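Long-range contacts in Lin1840 protein (Listeria innocua serovar 6a, PDB 4ZOC), which probably hydrolyses terminal, non-reducing beta-D-glucosyl residues to release beta-D-glucose, as a family 3 beta-glucosidase of beta-1,2-glucan metabolism: residues C108-E113 against K661-V666; V626-K631 against V676-T681. The protein carries 2 engineered substitutions. All coordinates share one frame; numbering follows the deposited sequence.

Contact 1: residues C108-E113 against K661-V666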
loop_
_atom_site.group_PDB
_atom_site.type_symbol
_atom_site.label_atom_id
_atom_site.label_comp_id
_atom_site.label_asym_id
_atom_site.label_seq_id
_atom_site.Cartn_x
_atom_site.Cartn_y
_atom_site.Cartn_z
ATOM N N CYS A 108 -12.447 10.653 17.275
ATOM C CA CYS A 108 -11.586 11.689 17.975
ATOM C C CYS A 108 -12.101 12.114 19.381
ATOM O O CYS A 108 -11.356 12.659 20.150
ATOM C CB CYS A 108 -11.359 12.925 17.124
ATOM S SG CYS A 108 -10.506 12.625 15.551
ATOM N N SER A 109 -13.400 11.886 19.671
ATOM C CA SER A 109 -13.931 12.064 21.005
ATOM C C SER A 109 -13.265 11.179 22.027
ATOM O O SER A 109 -13.204 11.593 23.159
ATOM C CB SER A 109 -15.447 11.846 21.118
ATOM O OG SER A 109 -15.779 10.467 21.164
ATOM N N PHE A 110 -12.756 10.012 21.635
ATOM C CA PHE A 110 -12.252 8.986 22.602
ATOM C C PHE A 110 -13.246 8.787 23.738
ATOM O O PHE A 110 -12.855 8.509 24.908
ATOM C CB PHE A 110 -10.846 9.387 23.073
ATOM C CG PHE A 110 -9.764 8.988 22.130
ATOM C CD1 PHE A 110 -9.532 9.745 20.953
ATOM C CD2 PHE A 110 -8.877 7.957 22.468
ATOM C CE1 PHE A 110 -8.512 9.467 20.092
ATOM C CE2 PHE A 110 -7.825 7.670 21.600
ATOM C CZ PHE A 110 -7.666 8.444 20.426
ATOM N N ASP A 111 -14.556 8.946 23.409
ATOM C CA ASP A 111 -15.592 8.943 24.418
ATOM C C ASP A 111 -16.748 7.990 24.122
ATOM O O ASP A 111 -17.613 8.274 23.302
ATOM C CB ASP A 111 -16.074 10.378 24.715
ATOM C CG ASP A 111 -16.887 10.435 25.980
ATOM O OD1 ASP A 111 -16.309 10.175 27.071
ATOM O OD2 ASP A 111 -18.115 10.632 25.879
ATOM N N ARG A 112 -16.721 6.837 24.797
ATOM C CA ARG A 112 -17.659 5.755 24.568
ATOM C C ARG A 112 -19.095 6.281 24.759
ATOM O O ARG A 112 -19.967 5.984 23.955
ATOM C CB ARG A 112 -17.391 4.540 25.453
ATOM C CG ARG A 112 -16.086 3.816 25.182
ATOM C CD ARG A 112 -15.808 2.921 26.386
ATOM N NE ARG A 112 -14.604 2.093 26.292
ATOM C CZ ARG A 112 -13.395 2.502 26.734
ATOM N NH1 ARG A 112 -13.230 3.712 27.239
ATOM N NH2 ARG A 112 -12.357 1.681 26.684
ATOM N N GLU A 113 -19.351 7.050 25.813
ATOM C CA GLU A 113 -20.740 7.473 26.132
ATOM C C GLU A 113 -21.255 8.456 25.033
ATOM O O GLU A 113 -22.393 8.357 24.642
ATOM C CB GLU A 113 -20.825 8.044 27.530
ATOM C CG GLU A 113 -22.220 8.570 27.944
ATOM C CD GLU A 113 -23.280 7.564 28.026
ATOM O OE1 GLU A 113 -23.038 6.329 27.825
ATOM O OE2 GLU A 113 -24.415 8.025 28.275
ATOM N N LYS A 661 -4.401 0.103 24.387
ATOM C CA LYS A 661 -5.111 -0.964 25.071
ATOM C C LYS A 661 -6.055 -0.461 26.167
ATOM O O LYS A 661 -6.796 -1.286 26.725
ATOM C CB LYS A 661 -4.118 -1.938 25.700
ATOM C CG LYS A 661 -3.208 -2.683 24.744
ATOM C CD LYS A 661 -3.884 -3.564 23.816
ATOM C CE LYS A 661 -2.826 -4.322 22.992
ATOM N NZ LYS A 661 -3.601 -5.127 22.027
ATOM N N ALA A 662 -6.088 0.863 26.426
ATOM C CA ALA A 662 -7.030 1.445 27.316
ATOM C C ALA A 662 -7.051 2.920 27.095
ATOM O O ALA A 662 -6.061 3.534 26.709
ATOM C CB ALA A 662 -6.719 1.114 28.817
ATOM N N PHE A 663 -8.204 3.499 27.347
ATOM C CA PHE A 663 -8.339 4.971 27.323
ATOM C C PHE A 663 -9.539 5.402 28.161
ATOM O O PHE A 663 -10.523 4.643 28.260
ATOM C CB PHE A 663 -8.480 5.479 25.866
ATOM C CG PHE A 663 -9.741 5.004 25.173
ATOM C CD1 PHE A 663 -9.753 3.834 24.482
ATOM C CD2 PHE A 663 -10.907 5.762 25.228
ATOM C CE1 PHE A 663 -10.880 3.431 23.838
ATOM C CE2 PHE A 663 -12.045 5.332 24.572
ATOM C CZ PHE A 663 -12.044 4.154 23.877
ATOM N N GLU A 664 -9.476 6.596 28.748
ATOM C CA GLU A 664 -10.592 7.202 29.478
ATOM C C GLU A 664 -10.437 8.712 29.403
ATOM O O GLU A 664 -9.344 9.299 29.595
ATOM C CB GLU A 664 -10.632 6.816 30.995
ATOM C CG GLU A 664 -11.841 7.407 31.681
ATOM C CD GLU A 664 -12.066 6.999 33.119
ATOM O OE1 GLU A 664 -11.617 5.908 33.537
ATOM O OE2 GLU A 664 -12.731 7.785 33.849
ATOM N N LYS A 665 -11.508 9.347 29.068
ATOM C CA LYS A 665 -11.571 10.791 29.019
ATOM C C LYS A 665 -12.045 11.318 30.379
ATOM O O LYS A 665 -13.076 10.888 30.893
ATOM C CB LYS A 665 -12.513 11.258 27.912
ATOM C CG LYS A 665 -12.482 12.729 27.663
ATOM C CD LYS A 665 -13.279 12.963 26.377
ATOM C CE LYS A 665 -12.758 14.063 25.588
ATOM N NZ LYS A 665 -13.564 14.249 24.354
ATOM N N VAL A 666 -11.269 12.221 30.955
ATOM C CA VAL A 666 -11.478 12.586 32.374
ATOM C C VAL A 666 -11.745 14.072 32.435
ATOM O O VAL A 666 -10.984 14.835 31.940
ATOM C CB VAL A 666 -10.258 12.207 33.264
ATOM C CG1 VAL A 666 -10.554 12.446 34.724
ATOM C CG2 VAL A 666 -9.867 10.736 33.126
HETATM O O HOH W 1 -13.558 8.395 27.376
HETATM O O HOH W 2 -10.162 1.456 28.472
#
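The ring of Phe663 is flanked on both faces: the guanidinium of Arg112 lies flat on one, and the edge of Phe110 points at the other. The Arg112 stack is nearly parallel, planes 10° apart, and the cation-pi distance from Arg112 CZ to the Phe663 centroid is 3.9 Å. Phe110 makes a T-shaped pair, planes at 86°, turning CD2 toward CG and CD2 of Phe663. At the rim of Phe663, near its plane, Phe110 O approaches CE2 to 3.3 Å. The extended Arg112 chain meets Phe663 tip to tip, and NH1 donates to Phe663 O at 3.0 Å, almost straight at 178°, in the guanidinium plane but above that of the carbonyl. Its NH2 reaches Phe663 N through a water, while NE forms a salt bridge with Glu163, so the group is fixed flat on the ring. Two residues along the strand, the Lys665 chain, bent at chi3, crosses Asp111 and places NZ 2.9 Å from Ser109 O, on a lone pair; NZ also salt-bridges Glu373 and hydrogen-bonds Ser547. A second water donates to Phe110 O at 2.6 Å and more loosely to Asp111 OD1, and accepts from Lys665 N at 2.8 Å. The turn between helices 103-108 and 112-128 passes through Phe110 with positive phi. Ser109 OG, hydrogen-bonded to Leu106 O, accepts from Asp111 N (an ST turn); Asp111 N-caps the second helix, its OD2 also hydrogen-bonding Thr114 OG1. Against strand 659-668, outermost in its sheet of the fibronectin type III-like domain, pack the turn and the start of helix 112-128, in the N-terminal domain. The outward N-H and C=O of Phe663 and the N-H of Lys665 find partners in Arg112 and two waters, and the Arg112 charge is probably tempered by Glu163 and the ring.

Contact 2: residues V626-K631 against V676-T681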
loop_
_atom_site.group_PDB
_atom_site.type_symbol
_atom_site.label_atom_id
_atom_site.label_comp_id
_atom_site.label_asym_id
_atom_site.label_seq_id
_atom_site.Cartn_x
_atom_site.Cartn_y
_atom_site.Cartn_z
ATOM N N VAL A 626 -3.447 -0.731 36.143
ATOM C CA VAL A 626 -2.723 0.516 35.954
ATOM C C VAL A 626 -3.556 1.622 36.554
ATOM O O VAL A 626 -4.745 1.820 36.188
ATOM C CB VAL A 626 -2.458 0.799 34.456
ATOM C CG1 VAL A 626 -1.687 2.069 34.329
ATOM C CG2 VAL A 626 -1.709 -0.359 33.800
ATOM N N GLU A 627 -2.980 2.314 37.527
ATOM C CA GLU A 627 -3.690 3.358 38.243
ATOM C C GLU A 627 -3.047 4.679 37.951
ATOM O O GLU A 627 -1.829 4.832 38.072
ATOM C CB GLU A 627 -3.646 3.102 39.773
ATOM C CG GLU A 627 -4.369 4.182 40.570
ATOM C CD GLU A 627 -4.282 3.927 42.051
ATOM O OE1 GLU A 627 -5.280 3.474 42.601
ATOM O OE2 GLU A 627 -3.191 4.128 42.632
ATOM N N VAL A 628 -3.850 5.637 37.561
ATOM C CA VAL A 628 -3.337 6.903 37.085
ATOM C C VAL A 628 -4.045 8.035 37.803
ATOM O O VAL A 628 -5.247 8.102 37.813
ATOM C CB VAL A 628 -3.488 7.100 35.553
ATOM C CG1 VAL A 628 -2.834 8.398 35.104
ATOM C CG2 VAL A 628 -2.883 5.922 34.773
ATOM N N THR A 629 -3.259 8.936 38.366
ATOM C CA THR A 629 -3.790 10.148 39.011
ATOM C C THR A 629 -3.558 11.329 38.107
ATOM O O THR A 629 -2.438 11.603 37.645
ATOM C CB THR A 629 -3.056 10.393 40.337
ATOM O OG1 THR A 629 -3.282 9.251 41.159
ATOM C CG2 THR A 629 -3.604 11.577 41.053
ATOM N N ILE A 630 -4.641 12.030 37.842
ATOM C CA ILE A 630 -4.578 13.180 36.936
ATOM C C ILE A 630 -5.074 14.417 37.656
ATOM O O ILE A 630 -6.051 14.357 38.383
ATOM C CB ILE A 630 -5.338 12.924 35.621
ATOM C CG1 ILE A 630 -5.206 14.150 34.704
ATOM C CG2 ILE A 630 -6.793 12.541 35.862
ATOM C CD1 ILE A 630 -5.546 13.819 33.237
ATOM N N LYS A 631 -4.365 15.526 37.454
ATOM C CA LYS A 631 -4.693 16.830 38.019
ATOM C C LYS A 631 -4.732 17.902 36.937
ATOM O O LYS A 631 -3.872 17.950 36.094
ATOM C CB LYS A 631 -3.657 17.229 39.077
ATOM C CG LYS A 631 -4.168 18.391 39.931
ATOM C CD LYS A 631 -3.227 18.833 41.028
ATOM C CE LYS A 631 -3.787 20.114 41.618
ATOM N NZ LYS A 631 -2.975 20.473 42.784
ATOM N N VAL A 676 -7.906 7.203 38.133
ATOM C CA VAL A 676 -8.662 6.274 37.281
ATOM C C VAL A 676 -7.824 5.047 37.205
ATOM O O VAL A 676 -6.581 5.091 37.333
ATOM C CB VAL A 676 -9.084 6.834 35.867
ATOM C CG1 VAL A 676 -10.368 7.631 35.930
ATOM C CG2 VAL A 676 -8.038 7.699 35.251
ATOM N N THR A 677 -8.489 3.928 37.073
ATOM C CA THR A 677 -7.772 2.658 37.054
ATOM C C THR A 677 -8.103 1.939 35.790
ATOM O O THR A 677 -9.212 2.022 35.289
ATOM C CB THR A 677 -8.098 1.759 38.271
ATOM O OG1 THR A 677 -9.520 1.545 38.304
ATOM C CG2 THR A 677 -7.701 2.429 39.503
ATOM N N PHE A 678 -7.125 1.266 35.226
ATOM C CA PHE A 678 -7.371 0.472 33.995
ATOM C C PHE A 678 -6.958 -0.966 34.254
ATOM O O PHE A 678 -6.002 -1.195 34.940
ATOM C CB PHE A 678 -6.548 1.011 32.816
ATOM C CG PHE A 678 -6.763 2.438 32.485
ATOM C CD1 PHE A 678 -7.842 2.830 31.696
ATOM C CD2 PHE A 678 -5.912 3.407 32.961
ATOM C CE1 PHE A 678 -7.996 4.153 31.377
ATOM C CE2 PHE A 678 -6.062 4.723 32.637
ATOM C CZ PHE A 678 -7.115 5.097 31.853
ATOM N N GLU A 679 -7.663 -1.943 33.716
ATOM C CA GLU A 679 -7.230 -3.363 33.772
ATOM C C GLU A 679 -6.790 -3.774 32.383
ATOM O O GLU A 679 -7.582 -3.747 31.431
ATOM C CB GLU A 679 -8.383 -4.262 34.239
ATOM C CG GLU A 679 -7.964 -5.729 34.369
ATOM C CD GLU A 679 -9.051 -6.658 34.783
ATOM O OE1 GLU A 679 -8.719 -7.816 35.006
ATOM O OE2 GLU A 679 -10.226 -6.254 34.879
ATOM N N LEU A 680 -5.523 -4.148 32.225
ATOM C CA LEU A 680 -5.075 -4.671 30.924
ATOM C C LEU A 680 -5.067 -6.159 31.168
ATOM O O LEU A 680 -4.203 -6.655 31.922
ATOM C CB LEU A 680 -3.680 -4.148 30.566
ATOM C CG LEU A 680 -3.477 -2.605 30.576
ATOM C CD1 LEU A 680 -2.151 -2.149 30.054
ATOM C CD2 LEU A 680 -4.527 -1.931 29.815
ATOM N N THR A 681 -6.039 -6.863 30.582
ATOM C CA THR A 681 -6.166 -8.321 30.798
ATOM C C THR A 681 -5.091 -8.980 30.009
ATOM O O THR A 681 -4.424 -8.325 29.192
ATOM C CB THR A 681 -7.516 -8.885 30.365
ATOM O OG1 THR A 681 -7.612 -8.838 28.950
ATOM C CG2 THR A 681 -8.680 -8.180 31.020
#
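Val626 O is held by one hydrogen bond, from Phe678 N at 2.6 Å and in the carbonyl plane, to which Thr677 CA adds a much weaker CA-H...O contact at 3.3 Å. The same residue pair closes a ring of two bonds, since Val626 N donates back to Phe678 O at 2.9 Å and nearly straight, 175°. Two residues on, Val628 and Val676 repeat the pattern: Val628 N approaches Val676 O almost along the C=O axis, and Val676 N returns a bond to Val628 O, each 2.8 Å long. Between these hydrogen-bonded pairs sits the non-hydrogen-bonded pair of Glu627 and Thr677, where the CA atoms close to 4.3 Å. The strands run antiparallel at 158°. Together with 607-611 they form the three-stranded sheet of the fibronectin type III-like domain, a beta-sandwich in which 624-632 is the middle strand and the valine and phenylalanine face is turned to the second sheet. On that inner face Val628 CG2 comes to the edge of the Phe678 ring, near its plane, 4.0 Å from CE2; the ring also packs on Ala662 and Glu664 of strand 659-668. Further along, the side chains of Val626 and Leu680 cross obliquely, CG2 of the first meeting CD1 of the second, and Leu680 in turn packs on Val644. The other face carries Glu627 and Thr677 side by side, pointing the same way. With CG anti to the backbone N, Glu627 lays CG 3.9 Å from Thr677 CG2, while its OE2 hydrogen-bonds to Ser612 on the far side of the strand.

From the N terminus the chain first lays down 108-113, in the barrel domain, which waits 547 residues, including the family 3 C-terminal region, for its partner. Strand 624-632 comes next, then 659-668, which closes contact 1, and finally 673-680, which closes contact 2 after a loop of just 44 residues. The two contacts therefore cross along the chain, their segments alternating. Contact 2 lies within one sheet of the sandwich, whereas contact 1 ties the other sheet to the N-terminal domain. Their centres are about 13 Å apart and they meet across the sandwich interior, where Ala662 CB packs against Phe678 CD1 at 3.5 Å.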